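Local coordinates for protein racemase, putative (Roseobacter denitrificans, PDB 3TCS) that binds magnesium and probably acts as a racemase or hydro-lyase of the mandelate racemase group in the enolase superfamily, at residues 47-52 with 109-114; 51-56 with 102-106. All blocks are in the same frame, centred on the assembly; numbering follows the deposited sequence.

Contact 1. Residues 47-52 with 109-114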
ATOM      1  N   ALA B  47      17.881   3.658 -27.624  1.00 18.83           N
ATOM      2  CA  ALA B  47      16.625   2.958 -27.891  1.00 17.07           C
ATOM      3  C   ALA B  47      15.562   3.405 -26.893  1.00 16.56           C
ATOM      4  O   ALA B  47      15.866   3.677 -25.730  1.00 15.52           O
ATOM      5  CB  ALA B  47      16.834   1.454 -27.797  1.00 17.68           C
ATOM      6  N   GLN B  48      14.312   3.475 -27.339  1.00 16.09           N
ATOM      7  CA  GLN B  48      13.234   3.909 -26.456  1.00 14.56           C
ATOM      8  C   GLN B  48      12.013   3.000 -26.467  1.00 13.56           C
ATOM      9  O   GLN B  48      11.728   2.325 -27.457  1.00 14.40           O
ATOM     10  CB  GLN B  48      12.807   5.332 -26.818  1.00 15.66           C
ATOM     11  CG  GLN B  48      13.921   6.365 -26.660  1.00 17.79           C
ATOM     12  CD  GLN B  48      13.476   7.762 -27.031  1.00 19.19           C
ATOM     13  OE1 GLN B  48      12.977   7.990 -28.131  1.00 18.16           O
ATOM     14  NE2 GLN B  48      13.659   8.707 -26.116  1.00 19.87           N
ATOM     15  N   GLY B  49      11.302   2.994 -25.344  1.00 11.28           N
ATOM     16  CA  GLY B  49      10.099   2.193 -25.210  1.00 10.12           C
ATOM     17  C   GLY B  49       9.056   2.999 -24.461  1.00  9.17           C
ATOM     18  O   GLY B  49       9.402   3.851 -23.643  1.00  7.70           O
ATOM     19  N   TRP B  50       7.784   2.733 -24.739  1.00  7.66           N
ATOM     20  CA  TRP B  50       6.682   3.442 -24.100  1.00  9.60           C
ATOM     21  C   TRP B  50       5.802   2.535 -23.249  1.00  9.38           C
ATOM     22  O   TRP B  50       5.413   1.451 -23.677  1.00  8.54           O
ATOM     23  CB  TRP B  50       5.800   4.116 -25.152  1.00  8.53           C
ATOM     24  CG  TRP B  50       6.379   5.371 -25.727  1.00 11.22           C
ATOM     25  CD1 TRP B  50       7.255   5.477 -26.771  1.00 10.98           C
ATOM     26  CD2 TRP B  50       6.121   6.706 -25.279  1.00 11.54           C
ATOM     27  NE1 TRP B  50       7.554   6.801 -27.003  1.00 10.27           N
ATOM     28  CE2 TRP B  50       6.872   7.576 -26.101  1.00 11.55           C
ATOM     29  CE3 TRP B  50       5.327   7.253 -24.261  1.00 11.99           C
ATOM     30  CZ2 TRP B  50       6.852   8.968 -25.938  1.00 12.01           C
ATOM     31  CZ3 TRP B  50       5.306   8.639 -24.096  1.00 12.53           C
ATOM     32  CH2 TRP B  50       6.064   9.479 -24.933  1.00 12.41           C
ATOM     33  N   GLY B  51       5.478   3.005 -22.051  1.00  8.53           N
ATOM     34  CA  GLY B  51       4.626   2.248 -21.158  1.00  8.52           C
ATOM     35  C   GLY B  51       3.629   3.199 -20.529  1.00 10.01           C
ATOM     36  O   GLY B  51       3.478   4.339 -20.971  1.00 10.09           O
ATOM     37  N   GLN B  52       2.952   2.745 -19.485  1.00  9.17           N
ATOM     38  CA  GLN B  52       1.968   3.586 -18.828  1.00  7.83           C
ATOM     39  C   GLN B  52       1.833   3.211 -17.361  1.00  8.07           C
ATOM     40  O   GLN B  52       1.888   2.041 -17.019  1.00  6.79           O
ATOM     41  CB  GLN B  52       0.610   3.413 -19.514  1.00  8.01           C
ATOM     42  CG  GLN B  52      -0.493   4.269 -18.918  1.00  7.26           C
ATOM     43  CD  GLN B  52      -1.872   3.776 -19.294  1.00  7.83           C
ATOM     44  OE1 GLN B  52      -2.255   3.786 -20.467  1.00  8.69           O
ATOM     45  NE2 GLN B  52      -2.631   3.335 -18.295  1.00  4.99           N
ATOM     46  N   THR B 109       6.323  -1.683 -18.106  1.00  6.18           N
ATOM     47  CA  THR B 109       5.674  -1.784 -19.404  1.00  6.41           C
ATOM     48  C   THR B 109       6.434  -1.055 -20.506  1.00  6.64           C
ATOM     49  O   THR B 109       6.397  -1.481 -21.656  1.00  5.90           O
ATOM     50  CB  THR B 109       4.198  -1.307 -19.350  1.00  6.41           C
ATOM     51  OG1 THR B 109       4.122   0.014 -18.808  1.00  5.84           O
ATOM     52  CG2 THR B 109       3.373  -2.265 -18.485  1.00  6.35           C
ATOM     53  N   ALA B 110       7.135   0.026 -20.165  1.00  8.12           N
ATOM     54  CA  ALA B 110       7.916   0.757 -21.169  1.00  7.39           C
ATOM     55  C   ALA B 110       9.111  -0.103 -21.592  1.00  8.53           C
ATOM     56  O   ALA B 110       9.529  -0.094 -22.754  1.00  9.15           O
ATOM     57  CB  ALA B 110       8.405   2.093 -20.595  1.00  7.91           C
ATOM     58  N   ILE B 111       9.657  -0.850 -20.639  1.00  7.99           N
ATOM     59  CA  ILE B 111      10.787  -1.721 -20.917  1.00  9.14           C
ATOM     60  C   ILE B 111      10.350  -2.858 -21.840  1.00  9.60           C
ATOM     61  O   ILE B 111      11.086  -3.238 -22.743  1.00  8.70           O
ATOM     62  CB  ILE B 111      11.393  -2.269 -19.596  1.00 10.36           C
ATOM     63  CG1 ILE B 111      12.123  -1.131 -18.876  1.00 11.55           C
ATOM     64  CG2 ILE B 111      12.326  -3.439 -19.871  1.00 10.31           C
ATOM     65  CD1 ILE B 111      12.679  -1.505 -17.513  1.00 14.04           C
ATOM     66  N   TRP B 112       9.149  -3.395 -21.642  1.00  9.03           N
ATOM     67  CA  TRP B 112       8.699  -4.468 -22.528  1.00  9.63           C
ATOM     68  C   TRP B 112       8.485  -3.953 -23.951  1.00  9.01           C
ATOM     69  O   TRP B 112       8.775  -4.652 -24.918  1.00  9.76           O
ATOM     70  CB  TRP B 112       7.427  -5.130 -21.987  1.00 10.63           C
ATOM     71  CG  TRP B 112       7.730  -6.045 -20.839  1.00 10.97           C
ATOM     72  CD1 TRP B 112       7.589  -5.773 -19.508  1.00 12.76           C
ATOM     73  CD2 TRP B 112       8.292  -7.361 -20.923  1.00 13.38           C
ATOM     74  NE1 TRP B 112       8.032  -6.840 -18.757  1.00 12.94           N
ATOM     75  CE2 TRP B 112       8.465  -7.828 -19.601  1.00 13.68           C
ATOM     76  CE3 TRP B 112       8.665  -8.193 -21.990  1.00 15.01           C
ATOM     77  CZ2 TRP B 112       8.996  -9.094 -19.316  1.00 16.38           C
ATOM     78  CZ3 TRP B 112       9.195  -9.452 -21.705  1.00 17.16           C
ATOM     79  CH2 TRP B 112       9.354  -9.888 -20.377  1.00 16.36           C
ATOM     80  N   ASP B 113       7.988  -2.726 -24.077  1.00  8.66           N
ATOM     81  CA  ASP B 113       7.785  -2.123 -25.389  1.00  9.36           C
ATOM     82  C   ASP B 113       9.154  -1.972 -26.058  1.00 10.18           C
ATOM     83  O   ASP B 113       9.315  -2.249 -27.251  1.00  9.80           O
ATOM     84  CB  ASP B 113       7.135  -0.749 -25.235  1.00  9.36           C
ATOM     85  CG  ASP B 113       6.811  -0.105 -26.566  1.00 11.92           C
ATOM     86  OD1 ASP B 113       6.091  -0.739 -27.360  1.00  8.88           O
ATOM     87  OD2 ASP B 113       7.271   1.030 -26.816  1.00  9.88           O
ATOM     88  N   LEU B 114      10.137  -1.528 -25.281  1.00  9.20           N
ATOM     89  CA  LEU B 114      11.492  -1.342 -25.792  1.00 12.13           C
ATOM     90  C   LEU B 114      12.053  -2.663 -26.311  1.00 12.09           C
ATOM     91  O   LEU B 114      12.653  -2.710 -27.379  1.00 13.07           O
ATOM     92  CB  LEU B 114      12.407  -0.789 -24.691  1.00 12.51           C
ATOM     93  CG  LEU B 114      13.919  -0.741 -24.961  1.00 15.63           C
ATOM     94  CD1 LEU B 114      14.215   0.113 -26.175  1.00 18.71           C
ATOM     95  CD2 LEU B 114      14.629  -0.177 -23.746  1.00 19.80           C
TER

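Contact 2. Residues 51-56 with 102-106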
ATOM      1  N   GLY B  51       5.478   3.005 -22.051  1.00  8.53           N
ATOM      2  CA  GLY B  51       4.626   2.248 -21.158  1.00  8.52           C
ATOM      3  C   GLY B  51       3.629   3.199 -20.529  1.00 10.01           C
ATOM      4  O   GLY B  51       3.478   4.339 -20.971  1.00 10.09           O
ATOM      5  N   GLN B  52       2.952   2.745 -19.485  1.00  9.17           N
ATOM      6  CA  GLN B  52       1.968   3.586 -18.828  1.00  7.83           C
ATOM      7  C   GLN B  52       1.833   3.211 -17.361  1.00  8.07           C
ATOM      8  O   GLN B  52       1.888   2.041 -17.019  1.00  6.79           O
ATOM      9  CB  GLN B  52       0.610   3.413 -19.514  1.00  8.01           C
ATOM     10  CG  GLN B  52      -0.493   4.269 -18.918  1.00  7.26           C
ATOM     11  CD  GLN B  52      -1.872   3.776 -19.294  1.00  7.83           C
ATOM     12  OE1 GLN B  52      -2.255   3.786 -20.467  1.00  8.69           O
ATOM     13  NE2 GLN B  52      -2.631   3.335 -18.295  1.00  4.99           N
ATOM     14  N   VAL B  53       1.673   4.201 -16.489  1.00  8.27           N
ATOM     15  CA  VAL B  53       1.472   3.891 -15.077  1.00  8.13           C
ATOM     16  C   VAL B  53      -0.029   3.632 -14.959  1.00  8.32           C
ATOM     17  O   VAL B  53      -0.782   3.888 -15.896  1.00  9.19           O
ATOM     18  CB  VAL B  53       1.864   5.070 -14.141  1.00  8.50           C
ATOM     19  CG1 VAL B  53       3.343   5.387 -14.282  1.00  6.81           C
ATOM     20  CG2 VAL B  53       1.012   6.292 -14.446  1.00  8.38           C
ATOM     21  N   SER B  54      -0.472   3.112 -13.825  1.00 10.71           N
ATOM     22  CA  SER B  54      -1.897   2.864 -13.651  1.00  9.01           C
ATOM     23  C   SER B  54      -2.689   4.168 -13.741  1.00  8.67           C
ATOM     24  O   SER B  54      -2.202   5.219 -13.340  1.00  8.04           O
ATOM     25  CB  SER B  54      -2.166   2.226 -12.290  1.00 10.79           C
ATOM     26  OG  SER B  54      -3.560   2.067 -12.099  1.00 13.56           O
ATOM     27  N   THR B  55      -3.913   4.096 -14.258  1.00  9.34           N
ATOM     28  CA  THR B  55      -4.770   5.279 -14.346  1.00  9.48           C
ATOM     29  C   THR B  55      -5.269   5.667 -12.945  1.00 10.00           C
ATOM     30  O   THR B  55      -5.196   4.860 -12.011  1.00  8.94           O
ATOM     31  CB  THR B  55      -5.999   5.016 -15.241  1.00  9.72           C
ATOM     32  OG1 THR B  55      -6.592   3.761 -14.879  1.00 10.15           O
ATOM     33  CG2 THR B  55      -5.599   4.983 -16.710  1.00  9.69           C
ATOM     34  N   TYR B  56      -5.766   6.902 -12.825  1.00  9.13           N
ATOM     35  CA  TYR B  56      -6.311   7.479 -11.589  1.00 10.09           C
ATOM     36  C   TYR B  56      -5.245   8.076 -10.682  1.00  8.80           C
ATOM     37  O   TYR B  56      -4.393   7.369 -10.143  1.00  9.28           O
ATOM     38  CB  TYR B  56      -7.158   6.447 -10.845  1.00 12.08           C
ATOM     39  CG  TYR B  56      -8.292   5.950 -11.703  1.00 17.28           C
ATOM     40  CD1 TYR B  56      -9.267   6.832 -12.175  1.00 19.90           C
ATOM     41  CD2 TYR B  56      -8.352   4.618 -12.112  1.00 17.36           C
ATOM     42  CE1 TYR B  56     -10.268   6.404 -13.041  1.00 21.30           C
ATOM     43  CE2 TYR B  56      -9.353   4.176 -12.979  1.00 19.48           C
ATOM     44  CZ  TYR B  56     -10.304   5.076 -13.441  1.00 21.26           C
ATOM     45  OH  TYR B  56     -11.291   4.655 -14.304  1.00 24.58           O
ATOM     46  N   ARG B 102       2.076   1.054  -8.803  1.00  7.11           N
ATOM     47  CA  ARG B 102       1.465   1.755  -9.932  1.00  8.31           C
ATOM     48  C   ARG B 102       2.553   2.452 -10.742  1.00  7.86           C
ATOM     49  O   ARG B 102       2.478   2.529 -11.970  1.00  8.33           O
ATOM     50  CB  ARG B 102       0.476   2.814  -9.439  1.00  9.31           C
ATOM     51  CG  ARG B 102      -0.814   2.270  -8.857  1.00 10.67           C
ATOM     52  CD  ARG B 102      -1.638   3.400  -8.241  1.00 10.67           C
ATOM     53  NE  ARG B 102      -2.899   2.907  -7.693  1.00 10.49           N
ATOM     54  CZ  ARG B 102      -4.095   3.146  -8.222  1.00 11.35           C
ATOM     55  NH1 ARG B 102      -4.211   3.882  -9.325  1.00  9.57           N
ATOM     56  NH2 ARG B 102      -5.177   2.639  -7.648  1.00 10.75           N
ATOM     57  N   ALA B 103       3.559   2.963 -10.037  1.00  8.06           N
ATOM     58  CA  ALA B 103       4.673   3.675 -10.666  1.00  8.96           C
ATOM     59  C   ALA B 103       5.622   2.693 -11.348  1.00  8.09           C
ATOM     60  O   ALA B 103       6.031   2.899 -12.494  1.00  8.53           O
ATOM     61  CB  ALA B 103       5.430   4.496  -9.615  1.00  8.82           C
ATOM     62  N   MET B 104       5.974   1.628 -10.634  1.00  6.55           N
ATOM     63  CA  MET B 104       6.856   0.604 -11.179  1.00  8.82           C
ATOM     64  C   MET B 104       6.276   0.037 -12.472  1.00  9.28           C
ATOM     65  O   MET B 104       7.016  -0.270 -13.411  1.00  8.89           O
ATOM     66  CB  MET B 104       7.026  -0.543 -10.181  1.00 11.30           C
ATOM     67  CG  MET B 104       7.795  -0.184  -8.920  1.00 14.60           C
ATOM     68  SD  MET B 104       7.627  -1.475  -7.659  1.00 17.90           S
ATOM     69  CE  MET B 104       8.142  -2.921  -8.571  1.00 17.92           C
ATOM     70  N   ALA B 105       4.954  -0.114 -12.508  1.00  6.74           N
ATOM     71  CA  ALA B 105       4.285  -0.670 -13.679  1.00  8.57           C
ATOM     72  C   ALA B 105       4.583   0.129 -14.944  1.00  7.93           C
ATOM     73  O   ALA B 105       4.674  -0.432 -16.036  1.00  8.08           O
ATOM     74  CB  ALA B 105       2.776  -0.733 -13.441  1.00  8.29           C
ATOM     75  N   GLY B 106       4.724   1.439 -14.789  1.00  7.49           N
ATOM     76  CA  GLY B 106       5.000   2.293 -15.930  1.00  7.94           C
ATOM     77  C   GLY B 106       6.382   2.059 -16.511  1.00  8.46           C
ATOM     78  O   GLY B 106       6.564   2.063 -17.732  1.00  8.55           O
TER
HETATM   79  O   HOH W   1      -2.271   5.854 -10.729  1.00 10.58           O

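Contact 1. Residues 47-52 with 109-114
Trp50 and Gln52 each give a backbone N-H to a side chain of helix 98-119, fastening edge strand 48-52 of the N-terminal capping domain of the enolase superfamily to the helix that crosses it. Strand and helix axes approach to 5.3 Å and run roughly antiparallel, at 142°. Trp50 N reaches Asp113 OD2 at 2.7 Å, nearly straight at 168°, on the anti side and somewhat out of the carboxylate plane; CG of Asp113, trans to its backbone N (chi1 -176°), swings that oxygen up to the strand. OD2 also takes a salt bridge from Lys117 and OD1 the backbone N of Trp369, holding both oxygens. One turn earlier, Gln52 N meets Thr109 OG1 at 3.0 Å, the hydroxyl also bonding Ala105 O. With no CB on Gly49 or Gly51 to strike the helix, Gly49 CA lies 3.4 Å from Ala110 O in a CA-H...O contact, and Ala110 CB lies over the strand backbone, 3.4 Å from Gly51 N. Trp50 CB points away, its indole meeting Phe31, though Asp113 OD2 lies at the ring edge near its plane. At the strand's start the apolar contact is tight, with Leu114 CD1 3.4 Å from Ala47 CB.

Contact 2. Residues 51-56 with 102-106
One water is gripped by three groups between Arg102 and the chain leaving strand 48-52: it lies 2.7 Å from Ser54 O, 2.7 Å from Tyr56 O and accepts from Arg102 NH1 at 3.1 Å, in the plane of the guanidinium. Thr55 O lies at the guanidinium edge, 3.0 Å from Arg102 NH1. The arginine gets there with its chain extended from CG to NE (chi2 173°, chi3 179°), running alongside Ser54, whose CB packs 3.7 Å from Arg102 CG. Its other nitrogens are held as well: NE by Ser98, NH2 by Lys94 O of the second subunit, where Phe95 of that subunit adds a cation-pi contact. Nearer the strand, packing takes over. Gly106, with no CB to strike Val53 CG1, brings its CA 3.3 Å from Gln52 O in a CA-H...O contact, and Val53 CB rests 3.4 Å from Arg102 O. The Gln52 amide folds back to its own chain, NE2 to Val53 O, and is held further by Ser312 and Leu313. Such a loop, passing from the capping domain's three-stranded meander into its helices and leading toward the barrel, is typical of the enolase superfamily.

Contacts 1 and 2 are successive stations along one strand-helix pairing, their centres 12 Å apart and sharing Gly51 and Gln52. Thr109, one helical turn on from Ala105, is the tie between them. As strand 48-52 gives way to loop, direct backbone-to-side-chain bonds yield to a water and an arginine at the subunit interface. Contact 1 lies away from the annotated sites, whereas contact 2 leads toward the pocket: the Tyr56 side chain is about 9 Å from bound D-alanine and about 9 Å from the side chain of the magnesium ligand Glu257. It is also about 4 Å from a glycerol, probably from the crystallisation liquor.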